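Local coordinates for protein acyl-coenzyme A oxidase 3 (PDB 5YS9) that oxidises acyl-CoA thioesters of various chain lengths to (2E)-enoyl-CoA with bound FAD, reducing oxygen to hydrogen peroxide in peroxisomal beta-oxidation, at residues Thr53-Leu58 / Ala104-Gln109; Gly305-Ile310 / Met367-Ser372; Ser317-Thr322 / Phe643-Ile648; Val34-Lys39 / Arg627-Gly632. One frame throughout, in Å; residues are numbered along the deposited sequence.

Contact 1. Residues Thr53-Leu58 / Ala104-Gln109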
loop_
_atom_site.group_PDB
_atom_site.type_symbol
_atom_site.label_atom_id
_atom_site.label_comp_id
_atom_site.label_asym_id
_atom_site.label_seq_id
_atom_site.Cartn_x
_atom_site.Cartn_y
_atom_site.Cartn_z
ATOM N N THR A 53 31.868 1.077 -11.999
ATOM C CA THR A 53 32.851 1.808 -11.189
ATOM C C THR A 53 32.298 3.180 -10.814
ATOM O O THR A 53 32.511 3.654 -9.693
ATOM C CB THR A 53 34.187 2.041 -11.909
ATOM O OG1 THR A 53 33.909 2.764 -13.105
ATOM C CG2 THR A 53 34.914 0.711 -12.205
ATOM N N MET A 54 31.588 3.813 -11.738
ATOM C CA MET A 54 31.024 5.125 -11.455
ATOM C C MET A 54 30.000 5.058 -10.291
ATOM O O MET A 54 30.054 5.839 -9.334
ATOM C CB MET A 54 30.354 5.722 -12.691
ATOM C CG MET A 54 29.947 7.157 -12.454
ATOM S SD MET A 54 28.798 7.775 -13.692
ATOM C CE MET A 54 29.855 8.798 -14.694
ATOM N N ILE A 55 29.073 4.124 -10.397
ATOM C CA ILE A 55 28.088 3.894 -9.378
ATOM C C ILE A 55 28.753 3.544 -8.055
ATOM O O ILE A 55 28.292 3.951 -7.008
ATOM C CB ILE A 55 27.150 2.777 -9.849
ATOM C CG1 ILE A 55 26.191 3.371 -10.873
ATOM C CG2 ILE A 55 26.382 2.101 -8.703
ATOM C CD1 ILE A 55 25.382 2.329 -11.588
ATOM N N GLU A 56 29.807 2.763 -8.096
ATOM C CA GLU A 56 30.494 2.420 -6.880
ATOM C C GLU A 56 31.093 3.654 -6.249
ATOM O O GLU A 56 31.067 3.817 -5.052
ATOM C CB GLU A 56 31.554 1.376 -7.160
ATOM C CG GLU A 56 31.023 -0.030 -7.044
ATOM C CD GLU A 56 31.910 -1.054 -7.700
ATOM O OE1 GLU A 56 33.017 -0.697 -8.134
ATOM O OE2 GLU A 56 31.489 -2.217 -7.779
ATOM N N ARG A 57 31.642 4.519 -7.082
ATOM C CA ARG A 57 32.236 5.749 -6.629
ATOM C C ARG A 57 31.212 6.651 -5.981
ATOM O O ARG A 57 31.439 7.176 -4.910
ATOM C CB ARG A 57 32.785 6.472 -7.847
ATOM C CG ARG A 57 34.208 6.956 -7.728
ATOM C CD ARG A 57 34.373 8.351 -8.311
ATOM N NE ARG A 57 33.663 8.531 -9.572
ATOM C CZ ARG A 57 32.926 9.593 -9.873
ATOM N NH1 ARG A 57 32.792 10.585 -9.011
ATOM N NH2 ARG A 57 32.322 9.656 -11.044
ATOM N N LEU A 58 30.089 6.832 -6.656
ATOM C CA LEU A 58 29.019 7.668 -6.160
ATOM C C LEU A 58 28.401 7.158 -4.872
ATOM O O LEU A 58 28.128 7.931 -3.977
ATOM C CB LEU A 58 27.939 7.804 -7.221
ATOM C CG LEU A 58 28.290 8.578 -8.484
ATOM C CD1 LEU A 58 27.147 8.527 -9.467
ATOM C CD2 LEU A 58 28.653 10.008 -8.166
ATOM N N ALA A 104 25.559 13.600 -11.851
ATOM C CA ALA A 104 24.644 14.347 -11.012
ATOM C C ALA A 104 23.263 13.672 -10.981
ATOM O O ALA A 104 22.705 13.446 -9.914
ATOM C CB ALA A 104 24.553 15.787 -11.491
ATOM N N LEU A 105 22.735 13.292 -12.126
ATOM C CA LEU A 105 21.462 12.556 -12.150
ATOM C C LEU A 105 21.517 11.259 -11.302
ATOM O O LEU A 105 20.600 10.971 -10.529
ATOM C CB LEU A 105 21.052 12.223 -13.589
ATOM C CG LEU A 105 19.714 11.471 -13.741
ATOM C CD1 LEU A 105 18.560 12.331 -13.215
ATOM C CD2 LEU A 105 19.452 11.051 -15.180
ATOM N N LEU A 106 22.618 10.528 -11.448
ATOM C CA LEU A 106 22.765 9.213 -10.910
ATOM C C LEU A 106 23.093 9.322 -9.414
ATOM O O LEU A 106 22.624 8.512 -8.632
ATOM C CB LEU A 106 23.819 8.472 -11.705
ATOM C CG LEU A 106 23.710 7.000 -12.091
ATOM C CD1 LEU A 106 22.335 6.537 -12.561
ATOM C CD2 LEU A 106 24.765 6.732 -13.177
ATOM N N ARG A 107 23.810 10.363 -9.018
ATOM C CA ARG A 107 24.000 10.647 -7.610
ATOM C C ARG A 107 22.696 10.972 -6.890
ATOM O O ARG A 107 22.467 10.494 -5.799
ATOM C CB ARG A 107 24.974 11.796 -7.414
ATOM C CG ARG A 107 25.440 11.946 -5.979
ATOM C CD ARG A 107 26.082 13.290 -5.717
ATOM N NE ARG A 107 27.365 13.425 -6.378
ATOM C CZ ARG A 107 28.466 12.827 -5.975
ATOM N NH1 ARG A 107 28.444 12.055 -4.912
ATOM N NH2 ARG A 107 29.585 12.995 -6.636
ATOM N N SER A 108 21.841 11.779 -7.502
ATOM C CA SER A 108 20.560 12.066 -6.909
ATOM C C SER A 108 19.594 10.839 -6.897
ATOM O O SER A 108 18.748 10.749 -6.034
ATOM C CB SER A 108 19.951 13.352 -7.481
ATOM O OG SER A 108 19.247 13.101 -8.652
ATOM N N GLN A 109 19.768 9.871 -7.776
ATOM C CA GLN A 109 18.902 8.679 -7.800
ATOM C C GLN A 109 19.371 7.620 -6.776
ATOM O O GLN A 109 18.584 6.959 -6.088
ATOM C CB GLN A 109 18.939 8.020 -9.182
ATOM C CG GLN A 109 18.160 8.654 -10.322
ATOM C CD GLN A 109 18.314 7.830 -11.622
ATOM O OE1 GLN A 109 19.447 7.619 -12.124
ATOM N NE2 GLN A 109 17.197 7.347 -12.153
#
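Arg-107 leaves helix 101-111 beside Leu-58 of helix 49-63, and from CB to its tip it keeps returning to one methyl of that leucine. Its CB lies 4.2 Å from Leu-58 CD2. CG is anti to the backbone N (chi1 -168°), and the chain then bends at chi3 so that the guanidinium folds over the same methyl: Leu-58 CD2 sits 3.4 Å above one face of the Arg-107 guanidinium, displaced toward its rim. From Leu-58 CD2, Arg-107 NE is 4.1 Å, CZ 3.6 Å and, at the tip, NH2 3.5 Å away, with NH1 also touching it. NH2 and NE also form salt bridges outside the two segments, with Glu-61 and Asp-99 respectively, so the charge of this buried arginine is met while its flat face rests on hydrocarbon. The other Leu-58 branch, CD1, reaches Leu-106 CB at 4.0 Å. Leu-106 in turn points its CD2 at the thioether of Met-54, with SD 4.2 Å away in an oblique crossing that the flexible methionine suits, and at Ile-55 CG1. An alanine at Leu-58 would lose both methyls and would probably leave the Arg-107 face and Leu-106 less well packed. The axes of the two short segments cross at 55° and come within 10.1 Å, typical of helix packing in the all-helical N-terminal domain of the acyl-CoA oxidase fold.

Contact 2. Residues Gly305-Ile310 / Met367-Ser372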
loop_
_atom_site.group_PDB
_atom_site.type_symbol
_atom_site.label_atom_id
_atom_site.label_comp_id
_atom_site.label_asym_id
_atom_site.label_seq_id
_atom_site.Cartn_x
_atom_site.Cartn_y
_atom_site.Cartn_z
ATOM N N GLY A 305 12.569 12.235 -18.385
ATOM C CA GLY A 305 11.900 12.285 -17.109
ATOM C C GLY A 305 11.236 10.976 -16.786
ATOM O O GLY A 305 11.277 10.517 -15.665
ATOM N N ARG A 306 10.617 10.374 -17.781
ATOM C CA ARG A 306 10.022 9.060 -17.581
ATOM C C ARG A 306 11.029 7.908 -17.421
ATOM O O ARG A 306 10.800 7.005 -16.621
ATOM C CB ARG A 306 9.031 8.772 -18.697
ATOM C CG ARG A 306 7.830 9.648 -18.522
ATOM C CD ARG A 306 6.873 9.533 -19.661
ATOM N NE ARG A 306 5.752 10.455 -19.567
ATOM C CZ ARG A 306 4.884 10.630 -20.551
ATOM N NH1 ARG A 306 5.017 9.938 -21.681
ATOM N NH2 ARG A 306 3.883 11.502 -20.432
ATOM N N VAL A 307 12.127 7.937 -18.168
ATOM C CA VAL A 307 13.148 6.891 -18.073
ATOM C C VAL A 307 13.770 6.921 -16.674
ATOM O O VAL A 307 14.046 5.851 -16.096
ATOM C CB VAL A 307 14.256 7.039 -19.152
ATOM C CG1 VAL A 307 15.385 6.038 -18.930
ATOM C CG2 VAL A 307 13.693 6.875 -20.567
ATOM N N THR A 308 14.000 8.139 -16.159
ATOM C CA THR A 308 14.485 8.359 -14.792
ATOM C C THR A 308 13.590 7.696 -13.727
ATOM O O THR A 308 14.091 7.068 -12.796
ATOM C CB THR A 308 14.682 9.867 -14.488
ATOM O OG1 THR A 308 15.810 10.335 -15.224
ATOM C CG2 THR A 308 14.985 10.141 -12.988
ATOM N N MET A 309 12.285 7.789 -13.906
ATOM C CA MET A 309 11.336 7.232 -12.948
ATOM C C MET A 309 11.219 5.708 -13.017
ATOM O O MET A 309 10.916 5.001 -11.998
ATOM C CB MET A 309 9.982 7.859 -13.170
ATOM C CG MET A 309 10.040 9.361 -13.076
ATOM S SD MET A 309 8.421 10.028 -12.758
ATOM C CE MET A 309 8.314 9.681 -11.027
ATOM N N ILE A 310 11.448 5.212 -14.224
ATOM C CA ILE A 310 11.448 3.784 -14.464
ATOM C C ILE A 310 12.660 3.205 -13.767
ATOM O O ILE A 310 12.512 2.216 -13.087
ATOM C CB ILE A 310 11.463 3.439 -15.966
ATOM C CG1 ILE A 310 10.168 3.913 -16.609
ATOM C CG2 ILE A 310 11.571 1.934 -16.171
ATOM C CD1 ILE A 310 10.338 4.215 -18.080
ATOM N N MET A 367 15.991 -3.208 -17.132
ATOM C CA MET A 367 16.161 -3.460 -18.564
ATOM C C MET A 367 15.233 -2.590 -19.419
ATOM O O MET A 367 15.633 -2.139 -20.489
ATOM C CB MET A 367 15.958 -4.952 -18.890
ATOM C CG MET A 367 16.980 -5.896 -18.253
ATOM S SD MET A 367 18.635 -5.256 -18.526
ATOM C CE MET A 367 19.117 -4.505 -16.964
ATOM N N ALA A 368 14.029 -2.316 -18.941
ATOM C CA ALA A 368 13.131 -1.422 -19.673
ATOM C C ALA A 368 13.576 0.066 -19.641
ATOM O O ALA A 368 13.435 0.799 -20.600
ATOM C CB ALA A 368 11.723 -1.576 -19.175
ATOM N N ALA A 369 14.133 0.509 -18.546
ATOM C CA ALA A 369 14.803 1.797 -18.506
ATOM C C ALA A 369 15.985 1.905 -19.465
ATOM O O ALA A 369 16.197 2.954 -20.049
ATOM C CB ALA A 369 15.281 2.100 -17.083
ATOM N N ASP A 370 16.787 0.856 -19.539
ATOM C CA ASP A 370 17.995 0.818 -20.365
ATOM C C ASP A 370 17.596 0.728 -21.818
ATOM O O ASP A 370 18.087 1.501 -22.614
ATOM C CB ASP A 370 18.909 -0.362 -19.984
ATOM C CG ASP A 370 19.667 -0.154 -18.638
ATOM O OD1 ASP A 370 19.521 0.894 -17.962
ATOM O OD2 ASP A 370 20.434 -1.055 -18.236
ATOM N N GLN A 371 16.687 -0.195 -22.163
ATOM C CA GLN A 371 16.195 -0.337 -23.526
ATOM C C GLN A 371 15.582 0.956 -24.048
ATOM O O GLN A 371 15.738 1.307 -25.237
ATOM C CB GLN A 371 15.199 -1.473 -23.606
ATOM C CG GLN A 371 14.602 -1.786 -25.002
ATOM C CD GLN A 371 15.494 -2.645 -25.911
ATOM O OE1 GLN A 371 15.008 -3.620 -26.491
ATOM N NE2 GLN A 371 16.789 -2.300 -26.041
ATOM N N SER A 372 14.890 1.684 -23.178
ATOM C CA SER A 372 14.269 2.947 -23.580
ATOM C C SER A 372 15.274 4.047 -23.846
ATOM O O SER A 372 15.102 4.833 -24.795
ATOM C CB SER A 372 13.284 3.430 -22.538
ATOM O OG SER A 372 12.147 2.623 -22.557
#
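Val-307 and Ile-310, one helical turn apart on helix 300-330, present their branches in different ways to a smooth strip of helix 349-385. The short segments run nearly antiparallel, at 156°, and their axes come within 8.8 Å, a close approach that the small residues Ala-369 and Ser-372 permit. Val-307 uses its two methyls like a fork. CG1, anti to its own backbone N (chi1 173°), touches the backbone of the other helix, 3.4 Å from Ala-369 O, whereas CG2 meets Ser-372 CB at 4.0 Å. Ile-310 sets out toward the other helix, and with CG1 anti to the carbonyl carbon (chi1 -65°) and CG2 anti to the backbone N, it is the short branch that touches: Ile-310 CG2 is 3.8 Å from Ala-369 CB and equally close to the N of that residue. The Ala-369 methyl therefore lies against Ile-310 and is also 4.1 Å from Val-307 O, where a longer side chain would probably crowd its neighbours. Ser-372 offers only its methylene to the valine. Its hydroxyl turns back within its own helix and donates to Ala-368 O, with OG 3.0 Å from that oxygen and nearly along the C=O axis; the same oxygen accepts the backbone N-H of Ser-372, so the polar atom is satisfied in an apolar seam. Around this seam, helix 391-428 packs against the first helix, Leu-411 touching Ile-310 and Phe-405 touching Arg-306, while helix 547-573 covers Met-367 and Gln-371 of the second.

Contact 3. Residues Ser317-Thr322 / Phe643-Ile648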
loop_
_atom_site.group_PDB
_atom_site.type_symbol
_atom_site.label_atom_id
_atom_site.label_comp_id
_atom_site.label_asym_id
_atom_site.label_seq_id
_atom_site.Cartn_x
_atom_site.Cartn_y
_atom_site.Cartn_z
ATOM N N SER A 317 13.208 -0.607 -5.518
ATOM C CA SER A 317 12.762 -1.980 -5.372
ATOM C C SER A 317 13.847 -2.963 -4.920
ATOM O O SER A 317 13.566 -3.823 -4.086
ATOM C CB SER A 317 12.135 -2.498 -6.670
ATOM O OG SER A 317 10.902 -1.861 -6.901
ATOM N N GLN A 318 15.045 -2.838 -5.493
ATOM C CA GLN A 318 16.166 -3.722 -5.202
ATOM C C GLN A 318 16.528 -3.784 -3.701
ATOM O O GLN A 318 17.025 -4.810 -3.179
ATOM C CB GLN A 318 17.394 -3.305 -6.018
ATOM C CG GLN A 318 17.872 -1.887 -5.727
ATOM C CD GLN A 318 19.181 -1.501 -6.409
ATOM O OE1 GLN A 318 19.846 -2.300 -7.019
ATOM N NE2 GLN A 318 19.545 -0.256 -6.271
ATOM N N ARG A 319 16.290 -2.679 -3.016
ATOM C CA ARG A 319 16.599 -2.569 -1.598
ATOM C C ARG A 319 15.670 -3.503 -0.819
ATOM O O ARG A 319 16.122 -4.325 -0.023
ATOM C CB ARG A 319 16.422 -1.124 -1.166
ATOM C CG ARG A 319 16.917 -0.770 0.232
ATOM C CD ARG A 319 16.420 0.629 0.644
ATOM N NE ARG A 319 16.231 0.730 2.093
ATOM C CZ ARG A 319 15.607 1.718 2.727
ATOM N NH1 ARG A 319 15.059 2.729 2.064
ATOM N NH2 ARG A 319 15.520 1.662 4.054
ATOM N N PHE A 320 14.384 -3.312 -0.997
ATOM C CA PHE A 320 13.381 -4.087 -0.300
ATOM C C PHE A 320 13.286 -5.553 -0.663
ATOM O O PHE A 320 13.083 -6.393 0.185
ATOM C CB PHE A 320 12.071 -3.319 -0.270
ATOM C CG PHE A 320 12.221 -2.015 0.428
ATOM C CD1 PHE A 320 12.258 -1.970 1.797
ATOM C CD2 PHE A 320 12.456 -0.866 -0.275
ATOM C CE1 PHE A 320 12.450 -0.787 2.452
ATOM C CE2 PHE A 320 12.658 0.321 0.372
ATOM C CZ PHE A 320 12.657 0.359 1.740
ATOM N N ILE A 321 13.451 -5.847 -1.935
ATOM C CA ILE A 321 13.532 -7.215 -2.371
ATOM C C ILE A 321 14.755 -7.875 -1.770
ATOM O O ILE A 321 14.717 -9.034 -1.433
ATOM C CB ILE A 321 13.448 -7.367 -3.901
ATOM C CG1 ILE A 321 13.048 -8.783 -4.263
ATOM C CG2 ILE A 321 14.766 -7.059 -4.566
ATOM C CD1 ILE A 321 11.659 -9.169 -3.851
ATOM N N THR A 322 15.851 -7.142 -1.669
ATOM C CA THR A 322 17.006 -7.661 -0.969
ATOM C C THR A 322 16.772 -7.875 0.518
ATOM O O THR A 322 17.118 -8.906 1.047
ATOM C CB THR A 322 18.261 -6.810 -1.195
ATOM O OG1 THR A 322 18.537 -6.733 -2.582
ATOM C CG2 THR A 322 19.432 -7.427 -0.532
ATOM N N PHE A 643 22.932 1.581 2.517
ATOM C CA PHE A 643 21.811 1.725 1.520
ATOM C C PHE A 643 20.617 0.841 1.831
ATOM O O PHE A 643 19.455 1.190 1.515
ATOM C CB PHE A 643 22.256 1.473 0.056
ATOM C CG PHE A 643 23.002 2.615 -0.543
ATOM C CD1 PHE A 643 22.332 3.649 -1.144
ATOM C CD2 PHE A 643 24.372 2.697 -0.431
ATOM C CE1 PHE A 643 23.029 4.753 -1.660
ATOM C CE2 PHE A 643 25.076 3.774 -0.951
ATOM C CZ PHE A 643 24.405 4.801 -1.566
ATOM N N ILE A 644 20.910 -0.308 2.413
ATOM C CA ILE A 644 19.904 -1.224 2.876
ATOM C C ILE A 644 19.101 -0.605 3.998
ATOM O O ILE A 644 17.896 -0.708 4.022
ATOM C CB ILE A 644 20.570 -2.528 3.356
ATOM C CG1 ILE A 644 21.176 -3.268 2.168
ATOM C CG2 ILE A 644 19.598 -3.413 4.111
ATOM C CD1 ILE A 644 20.169 -3.992 1.325
ATOM N N ASN A 645 19.801 0.006 4.942
ATOM C CA ASN A 645 19.206 0.777 6.015
ATOM C C ASN A 645 18.115 0.018 6.747
ATOM O O ASN A 645 17.093 0.581 7.090
ATOM C CB ASN A 645 18.717 2.136 5.534
ATOM C CG ASN A 645 18.676 3.172 6.640
ATOM O OD1 ASN A 645 18.060 4.198 6.496
ATOM N ND2 ASN A 645 19.336 2.900 7.737
ATOM N N ALA A 646 18.329 -1.271 6.938
ATOM C CA ALA A 646 17.435 -2.102 7.710
ATOM C C ALA A 646 18.248 -3.214 8.339
ATOM O O ALA A 646 18.990 -3.878 7.645
ATOM C CB ALA A 646 16.347 -2.656 6.824
ATOM N N PRO A 647 18.085 -3.469 9.623
ATOM C CA PRO A 647 18.892 -4.477 10.310
ATOM C C PRO A 647 18.718 -5.897 9.799
ATOM O O PRO A 647 19.674 -6.631 9.725
ATOM C CB PRO A 647 18.409 -4.399 11.752
ATOM C CG PRO A 647 17.353 -3.377 11.796
ATOM C CD PRO A 647 17.436 -2.560 10.562
ATOM N N ILE A 648 17.500 -6.277 9.479
ATOM C CA ILE A 648 17.207 -7.615 9.001
ATOM C C ILE A 648 17.754 -7.874 7.595
ATOM O O ILE A 648 17.872 -9.001 7.173
ATOM C CB ILE A 648 15.709 -7.958 9.139
ATOM C CG1 ILE A 648 14.851 -7.064 8.260
ATOM C CG2 ILE A 648 15.275 -7.842 10.590
ATOM C CD1 ILE A 648 13.400 -7.453 8.243
#
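Helix 641-644 ends against helix 300-330, the closest backbone approach being Arg-319 to Ile-644 (5.7 Å between CA atoms), and Asn-645 then takes positive phi (51°), a conformation that asparagine tolerates better than most residues. Across this end lies Arg-319. Its CG is anti to the backbone N and the chain runs extended from CG to NE, carrying the guanidinium alongside the terminal carbonyls. Arg-319 NE donates to Ile-644 O at 2.9 Å with an N-H...O angle of 152°; the acceptor lies near the guanidinium plane, but the donor sits well above the carbonyl plane. NH2 adds a weak bond to the same oxygen. Arg-319 NH2 also passes 3.6 Å from Asn-645 CB, the guanidinium and amide planes 27° apart. The hydrocarbon chain runs close to the helix end, Arg-319 CD being 3.2 Å from Phe-643 O. Neighbouring Phe-320 places CZ 3.3 Å above the centre of the Arg-319 guanidinium, which probably limits its rotation. Thr-322 CG2 meets Ile-644 CD1 at 4.0 Å, while OG1 turns back to Gln-318 O in its own helix. Tyr-74 and Ile-113 O give the guanidinium further, weak partners. A positive group at the C-terminal end of a short helix, where carbonyl oxygens lack the next turn's N-H donors, is likely to be favoured by their partial negative charge, and the partners named here for this buried charge are neutral oxygens.

Contact 4. Residues Val34-Lys39 / Arg627-Gly632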
loop_
_atom_site.group_PDB
_atom_site.type_symbol
_atom_site.label_atom_id
_atom_site.label_comp_id
_atom_site.label_asym_id
_atom_site.label_seq_id
_atom_site.Cartn_x
_atom_site.Cartn_y
_atom_site.Cartn_z
ATOM N N VAL A 34 26.221 -20.049 -5.170
ATOM C CA VAL A 34 26.196 -19.143 -6.303
ATOM C C VAL A 34 27.129 -19.636 -7.412
ATOM O O VAL A 34 28.275 -19.918 -7.150
ATOM C CB VAL A 34 26.544 -17.730 -5.795
ATOM C CG1 VAL A 34 27.037 -16.806 -6.899
ATOM C CG2 VAL A 34 25.321 -17.152 -5.098
ATOM N N LYS A 35 26.633 -19.737 -8.646
ATOM C CA LYS A 35 27.420 -20.351 -9.747
ATOM C C LYS A 35 28.079 -19.376 -10.672
ATOM O O LYS A 35 28.924 -19.755 -11.444
ATOM C CB LYS A 35 26.563 -21.302 -10.563
ATOM C CG LYS A 35 26.487 -22.682 -9.927
ATOM C CD LYS A 35 25.117 -23.308 -10.134
ATOM C CE LYS A 35 25.209 -24.731 -10.623
ATOM N NZ LYS A 35 23.833 -25.280 -10.599
ATOM N N PHE A 36 27.734 -18.110 -10.558
ATOM C CA PHE A 36 28.293 -17.071 -11.403
ATOM C C PHE A 36 29.106 -16.118 -10.549
ATOM O O PHE A 36 28.919 -16.043 -9.339
ATOM C CB PHE A 36 27.192 -16.324 -12.169
ATOM C CG PHE A 36 26.074 -15.803 -11.306
ATOM C CD1 PHE A 36 26.135 -14.542 -10.761
ATOM C CD2 PHE A 36 24.932 -16.568 -11.092
ATOM C CE1 PHE A 36 25.081 -14.049 -10.003
ATOM C CE2 PHE A 36 23.891 -16.089 -10.316
ATOM C CZ PHE A 36 23.961 -14.827 -9.766
ATOM N N PRO A 37 30.037 -15.399 -11.177
ATOM C CA PRO A 37 30.708 -14.337 -10.429
ATOM C C PRO A 37 29.756 -13.157 -10.389
ATOM O O PRO A 37 29.159 -12.787 -11.425
ATOM C CB PRO A 37 31.962 -14.031 -11.277
ATOM C CG PRO A 37 31.660 -14.531 -12.651
ATOM C CD PRO A 37 30.468 -15.466 -12.589
ATOM N N ILE A 38 29.618 -12.576 -9.207
ATOM C CA ILE A 38 28.581 -11.579 -8.945
ATOM C C ILE A 38 28.870 -10.312 -9.757
ATOM O O ILE A 38 27.962 -9.754 -10.362
ATOM C CB ILE A 38 28.420 -11.313 -7.421
ATOM C CG1 ILE A 38 27.878 -12.581 -6.718
ATOM C CG2 ILE A 38 27.493 -10.138 -7.141
ATOM C CD1 ILE A 38 28.925 -13.412 -6.019
ATOM N N LYS A 39 30.132 -9.910 -9.802
ATOM C CA LYS A 39 30.592 -8.766 -10.605
ATOM C C LYS A 39 29.971 -8.747 -12.016
ATOM O O LYS A 39 29.534 -7.688 -12.497
ATOM C CB LYS A 39 32.140 -8.734 -10.616
ATOM C CG LYS A 39 32.845 -8.133 -11.832
ATOM C CD LYS A 39 33.973 -9.033 -12.353
ATOM C CE LYS A 39 34.440 -8.648 -13.762
ATOM N NZ LYS A 39 35.234 -7.380 -13.820
ATOM N N ARG A 627 15.521 -19.614 -6.881
ATOM C CA ARG A 627 15.797 -19.761 -5.472
ATOM C C ARG A 627 17.183 -20.263 -5.121
ATOM O O ARG A 627 17.760 -19.818 -4.136
ATOM C CB ARG A 627 14.780 -20.678 -4.837
ATOM C CG ARG A 627 15.016 -20.867 -3.343
ATOM C CD ARG A 627 15.749 -22.160 -3.059
ATOM N NE ARG A 627 16.030 -22.373 -1.659
ATOM C CZ ARG A 627 17.049 -21.815 -1.008
ATOM N NH1 ARG A 627 17.244 -22.117 0.263
ATOM N NH2 ARG A 627 17.881 -20.953 -1.616
ATOM N N ASP A 628 17.722 -21.172 -5.914
ATOM C CA ASP A 628 19.024 -21.744 -5.637
ATOM C C ASP A 628 20.100 -20.677 -5.665
ATOM O O ASP A 628 21.036 -20.717 -4.898
ATOM C CB ASP A 628 19.344 -22.849 -6.630
ATOM C CG ASP A 628 20.564 -23.638 -6.246
ATOM O OD1 ASP A 628 20.522 -24.324 -5.222
ATOM O OD2 ASP A 628 21.570 -23.580 -6.960
ATOM N N GLN A 629 19.958 -19.733 -6.576
ATOM C CA GLN A 629 20.951 -18.708 -6.808
ATOM C C GLN A 629 20.607 -17.368 -6.182
ATOM O O GLN A 629 21.172 -16.361 -6.545
ATOM C CB GLN A 629 21.190 -18.527 -8.307
ATOM C CG GLN A 629 21.733 -19.749 -9.022
ATOM C CD GLN A 629 23.145 -20.090 -8.628
ATOM O OE1 GLN A 629 24.065 -19.326 -8.842
ATOM N NE2 GLN A 629 23.318 -21.247 -8.054
ATOM N N VAL A 630 19.680 -17.352 -5.242
ATOM C CA VAL A 630 19.090 -16.110 -4.767
ATOM C C VAL A 630 20.085 -15.121 -4.172
ATOM O O VAL A 630 19.954 -13.932 -4.365
ATOM C CB VAL A 630 17.983 -16.383 -3.742
ATOM C CG1 VAL A 630 18.558 -17.038 -2.512
ATOM C CG2 VAL A 630 17.265 -15.103 -3.376
ATOM N N ALA A 631 21.068 -15.613 -3.445
ATOM C CA ALA A 631 22.089 -14.763 -2.878
ATOM C C ALA A 631 22.891 -14.049 -3.947
ATOM O O ALA A 631 23.286 -12.928 -3.754
ATOM C CB ALA A 631 22.995 -15.559 -1.973
ATOM N N GLY A 632 23.185 -14.725 -5.049
ATOM C CA GLY A 632 23.850 -14.079 -6.159
ATOM C C GLY A 632 23.070 -12.976 -6.847
ATOM O O GLY A 632 23.588 -11.906 -7.084
#
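A break between two consecutive helices of the C-terminal region, 609-628 and 630-635, receives the loop that leads into helix 38-46 of the N-terminal region. Gln-629 occupies the N-cap position of the second helix, but its side chain reaches over to residues 34-35 while also bonding Asp-628. CG is anti to the carbonyl carbon (chi1 -62°), and a bend at chi2 carries the amide across. Lys-35 N donates to Gln-629 OE1 at 2.6 Å and a fairly straight 159°, using an in-plane lone pair. Gln-629 NE2 donates to Asp-628 OD2 at 3.1 Å and to Lys-33 O, so the amide is fixed at both ends. The aliphatic part of Lys-35 crosses it at about a right angle, CD 3.4 Å from Gln-629 NE2, with NZ near the Asp-628 carboxylate but not in contact with it. A leucine in place of Gln-629 would lose the bonds to Lys-35 N, Asp-628 and Lys-33 O, and would probably loosen the loop where it meets the helix break. Beyond the amide, Phe-36 has CG between the backbone N and the carbonyl carbon, the crowded position (chi1 52°), which swings the ring edge to Gly-632. That glycine suits the spot because a CB would lie 2.6 Å from Phe-36 CZ, a clash. Even without one the fit is close: Val-34 CG2 comes to 3.2 Å from Gly-632 N.

In the fold
Contacts 2 and 3 share helix 300-330, with centres about 22 Å apart. Contact 1, from the N-terminal helices, touches contact 2, where Leu-105 CD2 lies 3.7 Å from Thr-308 OG1; their centres are about 16 Å apart. Contact 4 links chain positions almost 600 residues apart, about 18 Å from contact 3 between centres, and helices 630-635 and 641-644 lead from one to the other. The FAD pocket borders the same framework: Arg-331 follows helix 300-330, Arg-354 lies on helix 349-385, and Arg-627, in the segment 627-632 though not part of its contact with 34-39, forms a salt bridge with Asp-347, next to the pocket residue Tyr-348.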